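PDB 4I0X: ESAT-6-like protein MAB_3113 from Mycobacterium abscessus, which is of unknown function but belongs to the secreted WXG100 (ESAT-6-like) family and pairs with MAB_3112 to form the EsxEF complex. Local coordinates for residues 14-17 / 18-22; 56-59 / 60-64; 27-30 / 31-35. The protein carries 4 engineered substitutions. All coordinates share one frame; numbering follows the deposited sequence.

Overall arrangement
Two long helices, 11-47 and 52-87, make up nearly all of the modelled chain, a helical hairpin of the WXG100 family that pairs with the MAB_3112 chain. Each contact is local, between residues three to five apart along one helix. Contacts 1 and 3 follow one another on helix 11-47, their centres about 19 Å apart; contact 2 comes last, on helix 52-87. Contact 3 sits about 6 Å from the centre of the chain, whereas contacts 1 and 2 lie on opposite sides of it, their centres about 33 Å apart. Contact 2 is about 17 Å from contact 3, centre to centre. Each pairs residues that pack on the other helix with residues that pack on MAB_3112.

Contact 1: residues 14-17 / 18-22; sequences DHIE and QVTSR. With SO4 (sulfate ion), chain M.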
loop_
_atom_site.group_PDB
_atom_site.type_symbol
_atom_site.label_atom_id
_atom_site.label_comp_id
_atom_site.label_asym_id
_atom_site.label_seq_id
_atom_site.Cartn_x
_atom_site.Cartn_y
_atom_site.Cartn_z
ATOM N N ASP B 14 19.937 -7.404 12.203
ATOM C CA ASP B 14 18.906 -8.411 11.950
ATOM C C ASP B 14 17.488 -7.852 12.175
ATOM O O ASP B 14 16.563 -8.173 11.434
ATOM C CB ASP B 14 19.148 -9.673 12.760
ATOM C CG ASP B 14 20.191 -10.575 12.119
ATOM O OD1 ASP B 14 20.423 -10.421 10.900
ATOM O OD2 ASP B 14 20.808 -11.403 12.830
ATOM N N HIS B 15 17.328 -6.993 13.174
ATOM C CA HIS B 15 16.053 -6.361 13.439
ATOM C C HIS B 15 15.627 -5.466 12.249
ATOM O O HIS B 15 14.502 -5.547 11.753
ATOM C CB HIS B 15 16.132 -5.553 14.722
ATOM C CG HIS B 15 14.804 -5.122 15.218
ATOM N ND1 HIS B 15 14.646 -4.143 16.172
ATOM C CD2 HIS B 15 13.557 -5.501 14.856
ATOM C CE1 HIS B 15 13.358 -3.967 16.407
ATOM N NE2 HIS B 15 12.675 -4.763 15.603
ATOM N N ILE B 16 16.557 -4.670 11.744
ATOM C CA ILE B 16 16.292 -3.825 10.571
ATOM C C ILE B 16 15.846 -4.674 9.393
ATOM O O ILE B 16 14.879 -4.358 8.713
ATOM C CB ILE B 16 17.565 -3.023 10.177
ATOM C CG1 ILE B 16 17.898 -2.036 11.284
ATOM C CG2 ILE B 16 17.361 -2.307 8.827
ATOM C CD1 ILE B 16 19.237 -1.468 11.244
ATOM N N GLU B 17 16.591 -5.742 9.138
ATOM C CA GLU B 17 16.280 -6.633 8.049
ATOM C C GLU B 17 14.889 -7.279 8.195
ATOM O O GLU B 17 14.159 -7.376 7.206
ATOM C CB GLU B 17 17.353 -7.699 7.858
ATOM C CG GLU B 17 17.025 -8.676 6.730
ATOM C CD GLU B 17 16.826 -7.962 5.374
ATOM O OE1 GLU B 17 17.403 -6.859 5.176
ATOM O OE2 GLU B 17 16.082 -8.497 4.518
ATOM N N GLN B 18 14.515 -7.686 9.410
ATOM C CA GLN B 18 13.174 -8.230 9.669
ATOM C C GLN B 18 12.035 -7.211 9.426
ATOM O O GLN B 18 11.021 -7.557 8.858
ATOM C CB GLN B 18 13.097 -8.847 11.092
ATOM C CG GLN B 18 11.727 -9.291 11.553
ATOM C CD GLN B 18 11.006 -10.265 10.610
ATOM O OE1 GLN B 18 9.760 -10.322 10.589
ATOM N NE2 GLN B 18 11.780 -11.065 9.868
ATOM N N VAL B 19 12.214 -5.969 9.859
ATOM C CA VAL B 19 11.216 -4.938 9.654
ATOM C C VAL B 19 11.090 -4.665 8.158
ATOM O O VAL B 19 9.994 -4.488 7.628
ATOM C CB VAL B 19 11.585 -3.636 10.417
ATOM C CG1 VAL B 19 10.618 -2.513 10.048
ATOM C CG2 VAL B 19 11.632 -3.900 11.898
ATOM N N THR B 20 12.216 -4.677 7.468
ATOM C CA THR B 20 12.230 -4.362 6.048
ATOM C C THR B 20 11.528 -5.473 5.325
ATOM O O THR B 20 10.793 -5.236 4.367
ATOM C CB THR B 20 13.684 -4.217 5.511
ATOM O OG1 THR B 20 14.396 -3.315 6.363
ATOM C CG2 THR B 20 13.678 -3.724 4.067
ATOM N N SER B 21 11.749 -6.690 5.803
ATOM C CA SER B 21 11.112 -7.863 5.236
ATOM C C SER B 21 9.561 -7.793 5.428
ATOM O O SER B 21 8.799 -8.149 4.520
ATOM C CB SER B 21 11.737 -9.126 5.828
ATOM O OG SER B 21 11.070 -10.292 5.419
ATOM N N ARG B 22 9.106 -7.264 6.561
ATOM C CA ARG B 22 7.665 -7.089 6.796
ATOM C C ARG B 22 7.073 -6.009 5.865
ATOM O O ARG B 22 5.946 -6.149 5.340
ATOM C CB ARG B 22 7.389 -6.741 8.251
ATOM C CG ARG B 22 7.689 -7.856 9.199
ATOM C CD ARG B 22 7.402 -7.452 10.648
ATOM N NE ARG B 22 7.634 -8.600 11.484
ATOM C CZ ARG B 22 7.051 -8.872 12.645
ATOM N NH1 ARG B 22 6.164 -8.066 13.192
ATOM N NH2 ARG B 22 7.395 -9.975 13.267
HETATM S S SO4 M . 5.177 -9.626 16.240
HETATM O O1 SO4 M . 4.313 -8.716 15.498
HETATM O O2 SO4 M . 4.385 -10.355 17.224
HETATM O O3 SO4 M . 5.765 -10.576 15.317
HETATM O O4 SO4 M . 6.270 -8.920 16.952
#
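Residues 14-17 and 18-22 form a regular stretch of alpha helix in which Gln18, Val19, Thr20 and Ser21 each donate their backbone N-H to the carbonyl four residues earlier, from Asp14 O to Glu17 O. The stretch lies on helix 11-47 of the WXG100 hairpin and illustrates how a buried threonine returns its hydroxyl to its own helix. Ile16 O accepts two donors from Thr20, which reach it from opposite faces of the carbonyl plane: the amide N at 3.0 Å and OG1 at 2.6 Å. OG1 lies well above that plane, 40° out of it, so this second bond does not use a lone pair. With chi1 at -51°, OG1 sits beside the threonine's backbone N and faces back along the helix toward Ile16, where it also hydrogen-bonds Tyr45 OH of the MAB_3112 chain. The Ile16 side chain lies alongside that of Thr20, reaching Ala83 of helix 52-87 and Trp37 of MAB_3112. One residue earlier, the His15 ring crosses Val19 obliquely, CD2 resting 3.9 Å from CG2. Gln18 bends at chi2, its OE1 lying in the guanidinium plane of Arg22, whose NE meets it on a lone pair in the carbonyl plane, 2.9 Å away and nearly straight (172°). This leaves the outer nitrogens for a sulfate, probably from the crystallisation liquor: Arg22 NH1 binds its O1 at 3.0 Å and NH2 its O3 at 2.7 Å.

Contact 2: residues 56-59 / 60-64; sequences AAYS and QAHKE. Engineered in segment 60-64: Gln60 (natural residue Glu).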
loop_
_atom_site.group_PDB
_atom_site.type_symbol
_atom_site.label_atom_id
_atom_site.label_comp_id
_atom_site.label_asym_id
_atom_site.label_seq_id
_atom_site.Cartn_x
_atom_site.Cartn_y
_atom_site.Cartn_z
ATOM N N ALA B 56 -16.300 6.871 -14.190
ATOM C CA ALA B 56 -15.521 7.991 -13.679
ATOM C C ALA B 56 -15.100 7.714 -12.227
ATOM O O ALA B 56 -13.972 7.961 -11.844
ATOM C CB ALA B 56 -16.310 9.307 -13.792
ATOM N N ALA B 57 -16.012 7.169 -11.426
ATOM C CA ALA B 57 -15.718 6.918 -10.008
ATOM C C ALA B 57 -14.606 5.888 -9.887
ATOM O O ALA B 57 -13.611 6.074 -9.154
ATOM C CB ALA B 57 -16.982 6.449 -9.279
ATOM N N TYR B 58 -14.730 4.821 -10.664
ATOM C CA TYR B 58 -13.707 3.793 -10.641
ATOM C C TYR B 58 -12.379 4.357 -11.117
ATOM O O TYR B 58 -11.323 4.131 -10.513
ATOM C CB TYR B 58 -14.065 2.599 -11.521
ATOM C CG TYR B 58 -12.901 1.656 -11.568
ATOM C CD1 TYR B 58 -12.508 0.972 -10.421
ATOM C CD2 TYR B 58 -12.156 1.487 -12.726
ATOM C CE1 TYR B 58 -11.426 0.136 -10.437
ATOM C CE2 TYR B 58 -11.068 0.650 -12.752
ATOM C CZ TYR B 58 -10.700 -0.022 -11.601
ATOM O OH TYR B 58 -9.607 -0.865 -11.605
ATOM N N SER B 59 -12.437 5.092 -12.209
ATOM C CA SER B 59 -11.252 5.606 -12.818
ATOM C C SER B 59 -10.488 6.507 -11.795
ATOM O O SER B 59 -9.269 6.447 -11.692
ATOM C CB SER B 59 -11.612 6.321 -14.123
ATOM O OG SER B 59 -10.480 6.877 -14.713
ATOM N N GLN B 60 -11.228 7.305 -11.035
ATOM C CA GLN B 60 -10.628 8.233 -10.081
ATOM C C GLN B 60 -9.919 7.488 -8.972
ATOM O O GLN B 60 -8.801 7.824 -8.636
ATOM C CB GLN B 60 -11.712 9.116 -9.459
ATOM C CG GLN B 60 -11.248 10.478 -9.033
ATOM C CD GLN B 60 -11.466 11.528 -10.119
ATOM O OE1 GLN B 60 -12.522 11.578 -10.759
ATOM N NE2 GLN B 60 -10.470 12.377 -10.322
ATOM N N ALA B 61 -10.595 6.493 -8.391
ATOM C CA ALA B 61 -10.036 5.713 -7.298
ATOM C C ALA B 61 -8.823 4.960 -7.815
ATOM O O ALA B 61 -7.802 4.944 -7.169
ATOM C CB ALA B 61 -11.055 4.765 -6.757
ATOM N N HIS B 62 -8.940 4.385 -9.009
ATOM C CA HIS B 62 -7.855 3.628 -9.601
ATOM C C HIS B 62 -6.595 4.488 -9.882
ATOM O O HIS B 62 -5.464 4.059 -9.662
ATOM C CB HIS B 62 -8.339 2.956 -10.881
ATOM C CG HIS B 62 -7.236 2.364 -11.694
ATOM N ND1 HIS B 62 -6.594 3.060 -12.698
ATOM C CD2 HIS B 62 -6.626 1.158 -11.625
ATOM C CE1 HIS B 62 -5.645 2.301 -13.223
ATOM N NE2 HIS B 62 -5.644 1.142 -12.588
ATOM N N LYS B 63 -6.812 5.696 -10.355
ATOM C CA LYS B 63 -5.742 6.632 -10.539
ATOM C C LYS B 63 -5.061 6.867 -9.189
ATOM O O LYS B 63 -3.864 6.833 -9.102
ATOM C CB LYS B 63 -6.258 7.927 -11.163
ATOM C CG LYS B 63 -5.166 8.995 -11.402
ATOM C CD LYS B 63 -3.986 8.450 -12.222
ATOM C CE LYS B 63 -3.079 9.586 -12.757
ATOM N NZ LYS B 63 -3.812 10.455 -13.758
ATOM N N GLU B 64 -5.836 7.064 -8.127
ATOM C CA GLU B 64 -5.237 7.384 -6.839
ATOM C C GLU B 64 -4.421 6.217 -6.325
ATOM O O GLU B 64 -3.282 6.391 -5.879
ATOM C CB GLU B 64 -6.292 7.789 -5.808
ATOM C CG GLU B 64 -6.932 9.092 -6.113
ATOM C CD GLU B 64 -8.239 9.295 -5.384
ATOM O OE1 GLU B 64 -9.001 10.223 -5.763
ATOM O OE2 GLU B 64 -8.497 8.531 -4.426
HETATM O O HOH W 1 -7.516 5.573 -13.777
#
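Helix 52-87, the second arm of the WXG100 helical hairpin, carries an aromatic pair one turn apart, Tyr58 and His62, on a side that turns toward helix 11-47. The backbone beneath them is unbroken alpha helix: the amides of the engineered Gln60, Ala61, His62 and Lys63 bond to the carbonyls of Ala56, Ala57, Tyr58 and Ser59, with His62 N to Tyr58 O the shortest at 2.8 Å. The methylene of the histidine rests on the tyrosine ring. His62 CB stands over one face of the phenol, 4.1 Å from the ring centroid and 21° off the normal, displaced toward the rim, in a CH-pi contact. With its CG anti to the backbone N (chi1 174°), the Tyr58 ring runs along the helix toward His62, and the two rings are neither stacked nor edge to face, with their planes at 33°. At the far end of the phenol, Tyr58 OH approaches His62 CD2 to 3.6 Å, but its hydrogen-bond partner is Gln42 OE1 on helix 11-47, which ties the tyrosine to the first arm. The His62 side chain also packs on Glu38 and Gln42 of that helix, and its ring meets Trp65. On another side of the helix, Ala57 packs on Phe77 and Ala61 on Ile66 of the MAB_3112 chain. The imidazole has a polar link back to its own helix: a water donates to Ser59 O at 2.9 Å and lies at the ring edge, in its plane, 2.9 Å from His62 ND1.

Contact 3: residues 27-30 / 31-35; sequences KEFV and TENLD
Asn33 folds its side-chain amide back onto Phe29 O, one turn earlier in helix 11-47 of the WXG100 hairpin, and gives that carbonyl a second donor. The bond from Asn33 ND2 to Phe29 O is 2.9 Å, shorter than the 3.2 Å from Asn33 N to the same oxygen, and the two donors arrive from opposite faces of the carbonyl plane. With CG anti to the carbonyl carbon (chi1 -75°), the asparagine amide lies beside the helix backbone and reaches the Phe29 ring as well: ND2 is 3.3 Å from CE1, approaching obliquely, with ring and amide planes 65° apart. The remaining carbonyls of residues 27-30 are satisfied by the usual helical partners, Thr31 N on Lys27 O, Glu32 N on Glu28 O and Leu34 N on Val30 O. Thr31 adds its hydroxyl: chi1 of 60° places OG1 between its backbone N and carbonyl carbon, 3.2 Å from both Lys27 O and Glu28 O. Water offers a further link, donating to Glu28 O at 2.8 Å and lying 2.9 Å from Thr31 OG1. The apolar side faces MAB_3112, where Val30 packs on Met19 and Leu34 on Leu63 of that chain, while Leu34 also touches Trp65 of helix 52-87. The side chains of Val30 and Leu34 lie alongside one another, pointing the same way, with Val30 CG1 3.7 Å from Leu34 CD1.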
loop_
_atom_site.group_PDB
_atom_site.type_symbol
_atom_site.label_atom_id
_atom_site.label_comp_id
_atom_site.label_asym_id
_atom_site.label_seq_id
_atom_site.Cartn_x
_atom_site.Cartn_y
_atom_site.Cartn_z
ATOM N N LYS B 27 4.028 -4.579 0.942
ATOM C CA LYS B 27 3.967 -4.134 -0.440
ATOM C C LYS B 27 3.447 -5.223 -1.363
ATOM O O LYS B 27 2.667 -4.953 -2.258
ATOM C CB LYS B 27 5.345 -3.626 -0.912
ATOM C CG LYS B 27 5.385 -3.163 -2.340
ATOM C CD LYS B 27 5.672 -4.306 -3.286
ATOM C CE LYS B 27 6.785 -3.956 -4.205
ATOM N NZ LYS B 27 7.041 -5.044 -5.201
ATOM N N GLU B 28 3.893 -6.464 -1.183
ATOM C CA GLU B 28 3.458 -7.574 -2.063
ATOM C C GLU B 28 1.950 -7.851 -1.882
ATOM O O GLU B 28 1.205 -8.147 -2.833
ATOM C CB GLU B 28 4.208 -8.863 -1.718
ATOM C CG GLU B 28 5.681 -8.904 -2.098
ATOM C CD GLU B 28 6.417 -10.114 -1.490
ATOM O OE1 GLU B 28 5.769 -10.991 -0.842
ATOM O OE2 GLU B 28 7.659 -10.177 -1.654
ATOM N N PHE B 29 1.533 -7.800 -0.631
ATOM C CA PHE B 29 0.131 -7.984 -0.266
ATOM C C PHE B 29 -0.747 -6.886 -0.887
ATOM O O PHE B 29 -1.775 -7.164 -1.501
ATOM C CB PHE B 29 0.018 -7.973 1.251
ATOM C CG PHE B 29 -1.402 -7.879 1.757
ATOM C CD1 PHE B 29 -2.279 -8.944 1.621
ATOM C CD2 PHE B 29 -1.843 -6.731 2.367
ATOM C CE1 PHE B 29 -3.575 -8.862 2.086
ATOM C CE2 PHE B 29 -3.159 -6.638 2.845
ATOM C CZ PHE B 29 -4.010 -7.708 2.720
ATOM N N VAL B 30 -0.297 -5.650 -0.792
ATOM C CA VAL B 30 -1.045 -4.547 -1.381
ATOM C C VAL B 30 -1.145 -4.660 -2.895
ATOM O O VAL B 30 -2.222 -4.502 -3.449
ATOM C CB VAL B 30 -0.463 -3.184 -1.041
ATOM C CG1 VAL B 30 -1.262 -2.088 -1.780
ATOM C CG2 VAL B 30 -0.473 -2.969 0.471
ATOM N N THR B 31 -0.043 -4.941 -3.577
ATOM C CA THR B 31 -0.084 -4.991 -5.042
ATOM C C THR B 31 -0.849 -6.203 -5.599
ATOM O O THR B 31 -1.551 -6.111 -6.627
ATOM C CB THR B 31 1.308 -4.950 -5.633
ATOM O OG1 THR B 31 2.042 -6.070 -5.165
ATOM C CG2 THR B 31 2.033 -3.654 -5.223
ATOM N N GLU B 32 -0.715 -7.345 -4.939
ATOM C CA GLU B 32 -1.456 -8.524 -5.311
ATOM C C GLU B 32 -2.956 -8.249 -5.256
ATOM O O GLU B 32 -3.714 -8.663 -6.139
ATOM C CB GLU B 32 -1.106 -9.693 -4.387
ATOM C CG GLU B 32 -1.824 -10.971 -4.684
ATOM C CD GLU B 32 -1.415 -12.110 -3.746
ATOM O OE1 GLU B 32 -0.649 -11.858 -2.780
ATOM O OE2 GLU B 32 -1.860 -13.258 -3.973
ATOM N N ASN B 33 -3.411 -7.600 -4.200
ATOM C CA ASN B 33 -4.857 -7.442 -4.050
ATOM C C ASN B 33 -5.475 -6.317 -4.857
ATOM O O ASN B 33 -6.635 -6.428 -5.290
ATOM C CB ASN B 33 -5.230 -7.328 -2.582
ATOM C CG ASN B 33 -5.152 -8.649 -1.894
ATOM O OD1 ASN B 33 -6.038 -9.525 -2.061
ATOM N ND2 ASN B 33 -4.082 -8.845 -1.150
ATOM N N LEU B 34 -4.712 -5.242 -5.054
ATOM C CA LEU B 34 -5.085 -4.199 -6.000
ATOM C C LEU B 34 -5.167 -4.790 -7.410
ATOM O O LEU B 34 -6.050 -4.450 -8.165
ATOM C CB LEU B 34 -4.078 -3.047 -5.986
ATOM C CG LEU B 34 -4.019 -2.138 -4.768
ATOM C CD1 LEU B 34 -2.961 -1.052 -4.911
ATOM C CD2 LEU B 34 -5.371 -1.480 -4.477
ATOM N N ASP B 35 -4.242 -5.693 -7.757
ATOM C CA ASP B 35 -4.281 -6.390 -9.034
ATOM C C ASP B 35 -5.579 -7.173 -9.218
ATOM O O ASP B 35 -6.163 -7.205 -10.315
ATOM C CB ASP B 35 -3.092 -7.370 -9.146
ATOM C CG ASP B 35 -1.808 -6.700 -9.573
ATOM O OD1 ASP B 35 -1.722 -5.452 -9.520
ATOM O OD2 ASP B 35 -0.864 -7.434 -9.956
HETATM O O HOH W 2 2.586 -8.917 -5.141
#